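Local atomic coordinates of possible substrate binding protein of ABC transporter system (Rhodopseudomonas palustris, PDB entry 3N0X), a protein that probably serves as the extracytoplasmic solute-binding component of an ABC transporter, capturing branched-chain amino acids or related ligands for uptake. Residues G141-A145 with L196-K202; I144-D150 with L172-V178; Y244-P248 with V344-P348. The contacts are given in a common frame with arbitrary orientation. Residue numbers count along the deposited sequence, not the author numbering.

Interaction 1 of 3, residues G141-A145 with L196-K202; sequences GVTIA and LKDKPGK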
loop_
_atom_site.group_PDB
_atom_site.type_symbol
_atom_site.label_atom_id
_atom_site.label_comp_id
_atom_site.label_asym_id
_atom_site.label_seq_id
_atom_site.Cartn_x
_atom_site.Cartn_y
_atom_site.Cartn_z
ATOM N N GLY A 141 -7.233 -14.179 -23.696
ATOM C CA GLY A 141 -8.092 -13.296 -24.504
ATOM C C GLY A 141 -7.944 -11.796 -24.246
ATOM O O GLY A 141 -8.760 -10.991 -24.732
ATOM N N VAL A 142 -6.920 -11.430 -23.484
ATOM C CA VAL A 142 -6.629 -10.035 -23.167
ATOM C C VAL A 142 -5.239 -9.646 -23.690
ATOM O O VAL A 142 -4.273 -10.397 -23.518
ATOM C CB VAL A 142 -6.653 -9.817 -21.650
ATOM C CG1 VAL A 142 -6.202 -8.394 -21.281
ATOM C CG2 VAL A 142 -8.057 -10.108 -21.070
ATOM N N THR A 143 -5.154 -8.461 -24.320
ATOM C CA THR A 143 -3.883 -7.866 -24.728
ATOM C C THR A 143 -3.775 -6.525 -24.030
ATOM O O THR A 143 -4.740 -5.762 -24.031
ATOM C CB THR A 143 -3.801 -7.675 -26.255
ATOM O OG1 THR A 143 -4.050 -8.960 -26.876
ATOM C CG2 THR A 143 -2.405 -7.148 -26.694
ATOM N N ILE A 144 -2.586 -6.250 -23.471
ATOM C CA ILE A 144 -2.321 -5.079 -22.680
ATOM C C ILE A 144 -1.176 -4.268 -23.295
ATOM O O ILE A 144 -0.214 -4.818 -23.831
ATOM C CB ILE A 144 -1.980 -5.486 -21.235
ATOM C CG1 ILE A 144 -3.251 -6.063 -20.608
ATOM C CG2 ILE A 144 -1.483 -4.287 -20.403
ATOM C CD1 ILE A 144 -3.035 -6.886 -19.445
ATOM N N ALA A 145 -1.311 -2.934 -23.258
ATOM C CA ALA A 145 -0.199 -2.030 -23.460
ATOM C C ALA A 145 -0.053 -1.227 -22.185
ATOM O O ALA A 145 -1.072 -0.808 -21.584
ATOM C CB ALA A 145 -0.468 -1.042 -24.629
ATOM N N LEU A 196 -2.823 -1.517 -30.202
ATOM C CA LEU A 196 -3.884 -2.392 -29.787
ATOM C C LEU A 196 -5.079 -2.527 -30.745
ATOM O O LEU A 196 -5.798 -3.519 -30.663
ATOM C CB LEU A 196 -4.404 -1.919 -28.442
ATOM C CG LEU A 196 -3.488 -2.042 -27.250
ATOM C CD1 LEU A 196 -4.208 -1.330 -26.036
ATOM C CD2 LEU A 196 -3.106 -3.495 -26.902
ATOM N N LYS A 197 -5.335 -1.508 -31.560
ATOM C CA LYS A 197 -6.601 -1.413 -32.263
ATOM C C LYS A 197 -6.955 -2.577 -33.185
ATOM O O LYS A 197 -8.137 -2.795 -33.447
ATOM C CB LYS A 197 -6.715 -0.107 -33.038
ATOM C CG LYS A 197 -5.726 0.027 -34.194
ATOM C CD LYS A 197 -5.885 1.375 -34.805
ATOM C CE LYS A 197 -4.839 1.617 -35.863
ATOM N NZ LYS A 197 -5.005 3.040 -36.384
ATOM N N ASP A 198 -5.953 -3.287 -33.689
ATOM C CA ASP A 198 -6.219 -4.389 -34.611
ATOM C C ASP A 198 -6.190 -5.759 -33.939
ATOM O O ASP A 198 -6.376 -6.764 -34.621
ATOM C CB ASP A 198 -5.247 -4.348 -35.785
ATOM C CG ASP A 198 -5.484 -3.162 -36.701
ATOM O OD1 ASP A 198 -6.653 -2.708 -36.854
ATOM O OD2 ASP A 198 -4.491 -2.669 -37.296
ATOM N N LYS A 199 -6.041 -5.803 -32.617
ATOM C CA LYS A 199 -5.948 -7.071 -31.912
ATOM C C LYS A 199 -7.342 -7.653 -31.728
ATOM O O LYS A 199 -8.335 -6.908 -31.546
ATOM C CB LYS A 199 -5.342 -6.862 -30.513
ATOM C CG LYS A 199 -3.944 -6.258 -30.458
ATOM C CD LYS A 199 -2.852 -7.146 -30.969
ATOM C CE LYS A 199 -1.508 -6.385 -30.944
ATOM N NZ LYS A 199 -0.414 -7.098 -31.654
ATOM N N PRO A 200 -7.442 -8.979 -31.753
ATOM C CA PRO A 200 -8.727 -9.571 -31.415
ATOM C C PRO A 200 -8.904 -9.562 -29.889
ATOM O O PRO A 200 -7.967 -9.182 -29.165
ATOM C CB PRO A 200 -8.570 -11.009 -31.890
ATOM C CG PRO A 200 -7.126 -11.311 -31.621
ATOM C CD PRO A 200 -6.380 -9.995 -31.870
ATOM N N GLY A 201 -10.075 -9.949 -29.394
ATOM C CA GLY A 201 -10.283 -10.048 -27.948
ATOM C C GLY A 201 -10.407 -8.708 -27.245
ATOM O O GLY A 201 -10.852 -7.710 -27.838
ATOM N N LYS A 202 -10.074 -8.700 -25.951
ATOM C CA LYS A 202 -10.152 -7.495 -25.149
ATOM C C LYS A 202 -8.808 -6.799 -25.150
ATOM O O LYS A 202 -7.768 -7.457 -25.090
ATOM C CB LYS A 202 -10.534 -7.858 -23.712
ATOM C CG LYS A 202 -10.737 -6.672 -22.775
ATOM C CD LYS A 202 -11.221 -7.060 -21.335
ATOM C CE LYS A 202 -12.663 -7.490 -21.357
ATOM N NZ LYS A 202 -13.201 -7.557 -19.956
HETATM O O HOH W 1 -6.666 -9.443 -26.866
#

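Interaction 2 of 3, residues I144-D150 with L172-V178; sequences IATLAQD and LATEEYV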
loop_
_atom_site.group_PDB
_atom_site.type_symbol
_atom_site.label_atom_id
_atom_site.label_comp_id
_atom_site.label_asym_id
_atom_site.label_seq_id
_atom_site.Cartn_x
_atom_site.Cartn_y
_atom_site.Cartn_z
ATOM N N ILE A 144 -2.586 -6.250 -23.471
ATOM C CA ILE A 144 -2.321 -5.079 -22.680
ATOM C C ILE A 144 -1.176 -4.268 -23.295
ATOM O O ILE A 144 -0.214 -4.818 -23.831
ATOM C CB ILE A 144 -1.980 -5.486 -21.235
ATOM C CG1 ILE A 144 -3.251 -6.063 -20.608
ATOM C CG2 ILE A 144 -1.483 -4.287 -20.403
ATOM C CD1 ILE A 144 -3.035 -6.886 -19.445
ATOM N N ALA A 145 -1.311 -2.934 -23.258
ATOM C CA ALA A 145 -0.199 -2.030 -23.460
ATOM C C ALA A 145 -0.053 -1.227 -22.185
ATOM O O ALA A 145 -1.072 -0.808 -21.584
ATOM C CB ALA A 145 -0.468 -1.042 -24.629
ATOM N N THR A 146 1.177 -0.934 -21.792
ATOM C CA THR A 146 1.384 -0.182 -20.561
ATOM C C THR A 146 1.887 1.241 -20.842
ATOM O O THR A 146 2.600 1.492 -21.797
ATOM C CB THR A 146 2.379 -0.904 -19.603
ATOM O OG1 THR A 146 3.651 -1.075 -20.240
ATOM C CG2 THR A 146 1.823 -2.327 -19.126
ATOM N N LEU A 147 1.509 2.167 -19.957
ATOM C CA LEU A 147 2.024 3.531 -19.975
ATOM C C LEU A 147 2.559 3.800 -18.577
ATOM O O LEU A 147 1.870 3.588 -17.570
ATOM C CB LEU A 147 0.930 4.546 -20.301
ATOM C CG LEU A 147 1.284 6.037 -20.196
ATOM C CD1 LEU A 147 2.410 6.385 -21.173
ATOM C CD2 LEU A 147 0.007 6.885 -20.455
ATOM N N ALA A 148 3.777 4.348 -18.537
ATOM C CA ALA A 148 4.456 4.668 -17.289
ATOM C C ALA A 148 5.358 5.858 -17.519
ATOM O O ALA A 148 5.685 6.198 -18.670
ATOM C CB ALA A 148 5.282 3.449 -16.790
ATOM N N GLN A 149 5.747 6.493 -16.419
ATOM C CA GLN A 149 6.779 7.532 -16.416
ATOM C C GLN A 149 8.179 6.896 -16.501
ATOM O O GLN A 149 8.431 5.810 -15.948
ATOM C CB GLN A 149 6.656 8.324 -15.121
ATOM C CG GLN A 149 5.328 9.061 -15.004
ATOM C CD GLN A 149 4.925 9.347 -13.593
ATOM O OE1 GLN A 149 4.783 8.452 -12.765
ATOM N NE2 GLN A 149 4.782 10.643 -13.286
ATOM N N ASP A 150 9.077 7.585 -17.207
ATOM C CA ASP A 150 10.430 7.096 -17.450
ATOM C C ASP A 150 11.324 7.374 -16.234
ATOM O O ASP A 150 12.220 8.234 -16.270
ATOM C CB ASP A 150 10.966 7.772 -18.719
ATOM C CG ASP A 150 12.191 7.114 -19.273
ATOM O OD1 ASP A 150 12.610 6.082 -18.676
ATOM O OD2 ASP A 150 12.707 7.579 -20.317
ATOM N N LEU A 172 1.299 -8.981 -23.479
ATOM C CA LEU A 172 1.756 -7.595 -23.393
ATOM C C LEU A 172 2.246 -7.169 -24.758
ATOM O O LEU A 172 3.261 -7.663 -25.237
ATOM C CB LEU A 172 2.874 -7.453 -22.357
ATOM C CG LEU A 172 3.527 -6.071 -22.220
ATOM C CD1 LEU A 172 2.496 -5.069 -21.722
ATOM C CD2 LEU A 172 4.780 -6.109 -21.313
ATOM N N ALA A 173 1.540 -6.244 -25.393
ATOM C CA ALA A 173 1.860 -5.822 -26.755
ATOM C C ALA A 173 2.983 -4.792 -26.818
ATOM O O ALA A 173 3.799 -4.795 -27.744
ATOM C CB ALA A 173 0.631 -5.218 -27.395
ATOM N N THR A 174 2.989 -3.854 -25.877
ATOM C CA THR A 174 3.979 -2.740 -25.931
ATOM C C THR A 174 4.046 -2.065 -24.582
ATOM O O THR A 174 3.104 -2.180 -23.784
ATOM C CB THR A 174 3.660 -1.690 -27.014
ATOM O OG1 THR A 174 4.831 -0.890 -27.232
ATOM C CG2 THR A 174 2.453 -0.781 -26.645
ATOM N N GLU A 175 5.184 -1.412 -24.328
ATOM C CA GLU A 175 5.446 -0.620 -23.118
ATOM C C GLU A 175 5.901 0.748 -23.554
ATOM O O GLU A 175 6.832 0.868 -24.377
ATOM C CB GLU A 175 6.537 -1.271 -22.272
ATOM C CG GLU A 175 6.320 -2.673 -21.812
ATOM C CD GLU A 175 7.607 -3.300 -21.305
ATOM O OE1 GLU A 175 8.341 -2.700 -20.462
ATOM O OE2 GLU A 175 7.936 -4.390 -21.826
ATOM N N GLU A 176 5.204 1.782 -23.095
ATOM C CA GLU A 176 5.595 3.149 -23.372
ATOM C C GLU A 176 6.062 3.812 -22.084
ATOM O O GLU A 176 5.366 3.753 -21.038
ATOM C CB GLU A 176 4.423 3.941 -23.971
ATOM C CG GLU A 176 4.088 3.535 -25.355
ATOM C CD GLU A 176 5.051 4.168 -26.380
ATOM O OE1 GLU A 176 5.807 5.132 -26.023
ATOM O OE2 GLU A 176 5.006 3.767 -27.553
ATOM N N TYR A 177 7.203 4.499 -22.170
ATOM C CA TYR A 177 7.775 5.262 -21.049
ATOM C C TYR A 177 7.983 6.688 -21.496
ATOM O O TYR A 177 8.667 6.917 -22.476
ATOM C CB TYR A 177 9.102 4.656 -20.578
ATOM C CG TYR A 177 8.969 3.247 -20.096
ATOM C CD1 TYR A 177 8.476 2.965 -18.833
ATOM C CD2 TYR A 177 9.261 2.171 -20.945
ATOM C CE1 TYR A 177 8.315 1.666 -18.395
ATOM C CE2 TYR A 177 9.062 0.848 -20.527
ATOM C CZ TYR A 177 8.596 0.610 -19.245
ATOM O OH TYR A 177 8.395 -0.706 -18.806
ATOM N N VAL A 178 7.367 7.625 -20.790
ATOM C CA VAL A 178 7.428 9.032 -21.189
ATOM C C VAL A 178 8.013 9.846 -20.054
ATOM O O VAL A 178 8.036 9.402 -18.903
ATOM C CB VAL A 178 6.022 9.563 -21.589
ATOM C CG1 VAL A 178 5.457 8.719 -22.739
ATOM C CG2 VAL A 178 5.071 9.582 -20.403
HETATM O O HOH W 2 5.232 1.224 -19.810
#

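Interaction 3 of 3, residues Y244-P248 with V344-P348; sequences YKRLP and VKVDP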
loop_
_atom_site.group_PDB
_atom_site.type_symbol
_atom_site.label_atom_id
_atom_site.label_comp_id
_atom_site.label_asym_id
_atom_site.label_seq_id
_atom_site.Cartn_x
_atom_site.Cartn_y
_atom_site.Cartn_z
ATOM N N TYR A 244 -11.757 9.320 -10.788
ATOM C CA TYR A 244 -12.175 8.079 -11.405
ATOM C C TYR A 244 -13.679 8.031 -11.748
ATOM O O TYR A 244 -14.114 7.126 -12.445
ATOM C CB TYR A 244 -11.851 6.866 -10.507
ATOM C CG TYR A 244 -10.378 6.487 -10.242
ATOM C CD1 TYR A 244 -9.384 7.448 -10.004
ATOM C CD2 TYR A 244 -10.027 5.170 -10.097
ATOM C CE1 TYR A 244 -8.074 7.070 -9.727
ATOM C CE2 TYR A 244 -8.725 4.798 -9.820
ATOM C CZ TYR A 244 -7.751 5.736 -9.654
ATOM O OH TYR A 244 -6.435 5.399 -9.333
ATOM N N LYS A 245 -14.462 9.006 -11.280
ATOM C CA LYS A 245 -15.864 9.118 -11.666
ATOM C C LYS A 245 -16.041 9.365 -13.172
ATOM O O LYS A 245 -17.127 9.161 -13.706
ATOM C CB LYS A 245 -16.587 10.194 -10.818
ATOM C CG LYS A 245 -16.678 9.772 -9.352
ATOM C CD LYS A 245 -17.198 10.893 -8.422
ATOM C CE LYS A 245 -18.621 11.252 -8.678
ATOM N NZ LYS A 245 -19.096 12.308 -7.738
ATOM N N ARG A 246 -14.971 9.774 -13.851
ATOM C CA ARG A 246 -14.951 9.899 -15.311
ATOM C C ARG A 246 -14.664 8.575 -16.047
ATOM O O ARG A 246 -14.696 8.559 -17.285
ATOM C CB ARG A 246 -13.888 10.933 -15.716
ATOM C CG ARG A 246 -14.311 12.415 -15.481
ATOM C CD ARG A 246 -14.799 13.105 -16.772
ATOM N NE ARG A 246 -13.696 13.352 -17.722
ATOM C CZ ARG A 246 -13.411 12.610 -18.801
ATOM N NH1 ARG A 246 -14.145 11.546 -19.138
ATOM N NH2 ARG A 246 -12.375 12.941 -19.559
ATOM N N LEU A 247 -14.465 7.476 -15.295
ATOM C CA LEU A 247 -14.049 6.171 -15.843
ATOM C C LEU A 247 -14.993 5.024 -15.424
ATOM O O LEU A 247 -14.547 4.021 -14.841
ATOM C CB LEU A 247 -12.613 5.879 -15.375
ATOM C CG LEU A 247 -11.534 6.925 -15.712
ATOM C CD1 LEU A 247 -10.270 6.784 -14.845
ATOM C CD2 LEU A 247 -11.241 6.783 -17.191
ATOM N N PRO A 248 -16.299 5.168 -15.660
ATOM C CA PRO A 248 -17.213 4.125 -15.245
ATOM C C PRO A 248 -16.821 2.754 -15.802
ATOM O O PRO A 248 -16.482 2.638 -16.978
ATOM C CB PRO A 248 -18.562 4.594 -15.809
ATOM C CG PRO A 248 -18.202 5.526 -16.888
ATOM C CD PRO A 248 -17.002 6.225 -16.411
ATOM N N VAL A 344 -15.084 0.193 -11.180
ATOM C CA VAL A 344 -15.616 1.486 -10.815
ATOM C C VAL A 344 -17.129 1.570 -11.085
ATOM O O VAL A 344 -17.595 1.265 -12.207
ATOM C CB VAL A 344 -14.888 2.629 -11.581
ATOM C CG1 VAL A 344 -15.633 3.989 -11.429
ATOM C CG2 VAL A 344 -13.425 2.763 -11.112
ATOM N N LYS A 345 -17.867 2.042 -10.067
ATOM C CA LYS A 345 -19.271 2.438 -10.187
ATOM C C LYS A 345 -19.347 3.937 -9.907
ATOM O O LYS A 345 -18.743 4.427 -8.960
ATOM C CB LYS A 345 -20.174 1.667 -9.225
ATOM C CG LYS A 345 -21.659 2.184 -9.194
ATOM N N VAL A 346 -20.068 4.687 -10.726
ATOM C CA VAL A 346 -20.173 6.128 -10.502
ATOM C C VAL A 346 -21.527 6.443 -9.852
ATOM O O VAL A 346 -22.578 6.182 -10.444
ATOM C CB VAL A 346 -20.071 6.878 -11.839
ATOM C CG1 VAL A 346 -20.261 8.375 -11.617
ATOM C CG2 VAL A 346 -18.717 6.613 -12.537
ATOM N N ASP A 347 -21.492 6.898 -8.598
ATOM C CA ASP A 347 -22.694 7.324 -7.885
ATOM C C ASP A 347 -22.551 8.834 -7.736
ATOM O O ASP A 347 -21.639 9.304 -7.036
ATOM C CB ASP A 347 -22.738 6.634 -6.537
ATOM C CG ASP A 347 -23.952 7.016 -5.719
ATOM O OD1 ASP A 347 -24.558 8.084 -5.997
ATOM O OD2 ASP A 347 -24.294 6.231 -4.791
ATOM N N PRO A 348 -23.394 9.604 -8.429
ATOM C CA PRO A 348 -23.140 11.059 -8.435
ATOM C C PRO A 348 -23.191 11.745 -7.072
ATOM O O PRO A 348 -22.610 12.831 -6.918
ATOM C CB PRO A 348 -24.248 11.613 -9.320
ATOM C CG PRO A 348 -25.298 10.558 -9.336
ATOM C CD PRO A 348 -24.599 9.242 -9.186
HETATM O O HOH W 3 -21.051 13.665 -9.473
#

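Interaction 1 of 3, residues G141-A145 with L196-K202
This contact is the start of a parallel strand pairing, at the end where strand 142-149 and strand 202-207 enter the four-stranded parallel sheet, together with the loop that leads from helix 186-196 into the second strand. Two backbone hydrogen bonds define the register: Lys-202 N donates to Gly-141 O (2.9 Å, 167° at the hydrogen) and Thr-143 N to Lys-202 O (2.9 Å, 165°). Lys-202 thus bridges the residues flanking Val-142, the pattern of a parallel ladder, with 4.8 Å between the CA atoms of Val-142 and Lys-202. Gly-201 approaches so closely that a CB on it would lie 2.6 Å from Gly-141 O, a clash; its positive phi (73°) also suits a residue without a side chain. Before this point the chain turns through a type I beta turn, Leu-196 to Lys-199, closed by Lys-199 N to Leu-196 O at 3.0 Å. Water 1 sits between strand 142-149 and the loop residues Pro-200 to Lys-202, hydrogen-bonded to Thr-143 OG1 and Pro-200 O (both 2.7 Å) and Lys-202 O (2.9 Å). Farther along strand 142-149, Leu-196 packs its CD2 on Thr-143 CG2 (3.7 Å) and its CD1 on Ala-145 CB (4.0 Å). Leu-196 also touches Ala-173 and Ile-205 of strands 171-178 and 202-207, while Ile-144 points away from this loop and packs on Phe-161 and Leu-165 of helix 152-165.

Interaction 2 of 3, residues I144-D150 with L172-V178
Six backbone hydrogen bonds join segments 144-150 and 172-178, from Ala-173 N to Ile-144 O (2.7 Å) through to Asp-150 N to Val-178 O (2.7 Å); the directions of strands 144-149 and 172-178 differ by 22°. Thr-146, in the p rotamer, brings OG1 to 3.5 Å from Glu-175 CG, and water 2 links that hydroxyl (2.8 Å) to Glu-176 O (2.8 Å). Leu-172 (t, p) extends CD1 to Thr-146 CG2 at 3.8 Å. These strands and helix 152-165 form a right-handed beta-alpha-beta crossover, the repeating unit of the periplasmic binding protein fold; Thr-146, Ala-148 and Tyr-177 all touch Val-158 of that helix. Tyr-177 (m) sets CD1 3.8 Å from Ala-148 CB and donates OH to Glu-175 OE1 (2.6 Å), whose OE2 pairs with Lys-162. Leu-147 (t, p) and Glu-176 (m, m) lie on the face opposite Thr-146; Leu-147 CD1 reaches Val-178 CG1 (4.1 Å), while Glu-176 turns its carboxylate away to Arg-191 of helix 186-196.

Interaction 3 of 3, residues Y244-P248 with V344-P348
Val-344 lays its isopropyl group against the turn 244-247, with CG1 3.6 Å from Tyr-244 O, CB 3.6 Å from Leu-247 O, and CG2 4.3 Å from CD2 at the edge of the Tyr-244 ring. The turn is held by Leu-247 N to Tyr-244 O (2.9 Å), and the valine packs against this hydrogen-bonded backbone. Val-346 continues the apolar surface: its CG2 lies 3.2 Å from Lys-245 O and 3.8 Å from Pro-248 CB, and its CG1 4.2 Å from Lys-245 CB. The intervening Lys-345 points away, as expected of an extended chain. Lys-245 then stretches along the second segment, bringing CE to 3.9 Å from Asp-347 O; its NZ hydrogen-bonds to Val-350 O and donates to water 3 (2.9 Å), which donates to Pro-348 O (3.1 Å). The direct contacts across the pair are mostly van der Waals, burying 340 Å² in all. The backbone pairing follows just beyond Pro-248, where Gly-249 and Met-250 hydrogen-bond to Val-344. The arrangement is a turn packed on the end of an antiparallel strand pair, here where strand 251-254 joins strand 335-345 in the antiparallel sheet of this leucine-binding-protein relative.

How the interactions relate
From the N terminus, interactions 1 and 2 open on the same strand, 142-149, sharing Ile-144 and Ala-145. Interaction 2 closes first, after helix 152-165, on strand 171-178; interaction 1 closes later, after helix 186-196, at the entry to strand 202-207. The shorter loop therefore nests within the longer, and strand 142-149 gains a neighbour on each side. The two contacts meet where Ala-173 CB lies 3.7 Å from Thr-143 CG2 and 4.1 Å from Leu-196 CD2. Interaction 3 follows in series, spanning 95 residues to tie the turn before strand 251-254 to the end of strand 335-345; its nearest atoms stay about 11 Å from interaction 1 and 12 Å from interaction 2.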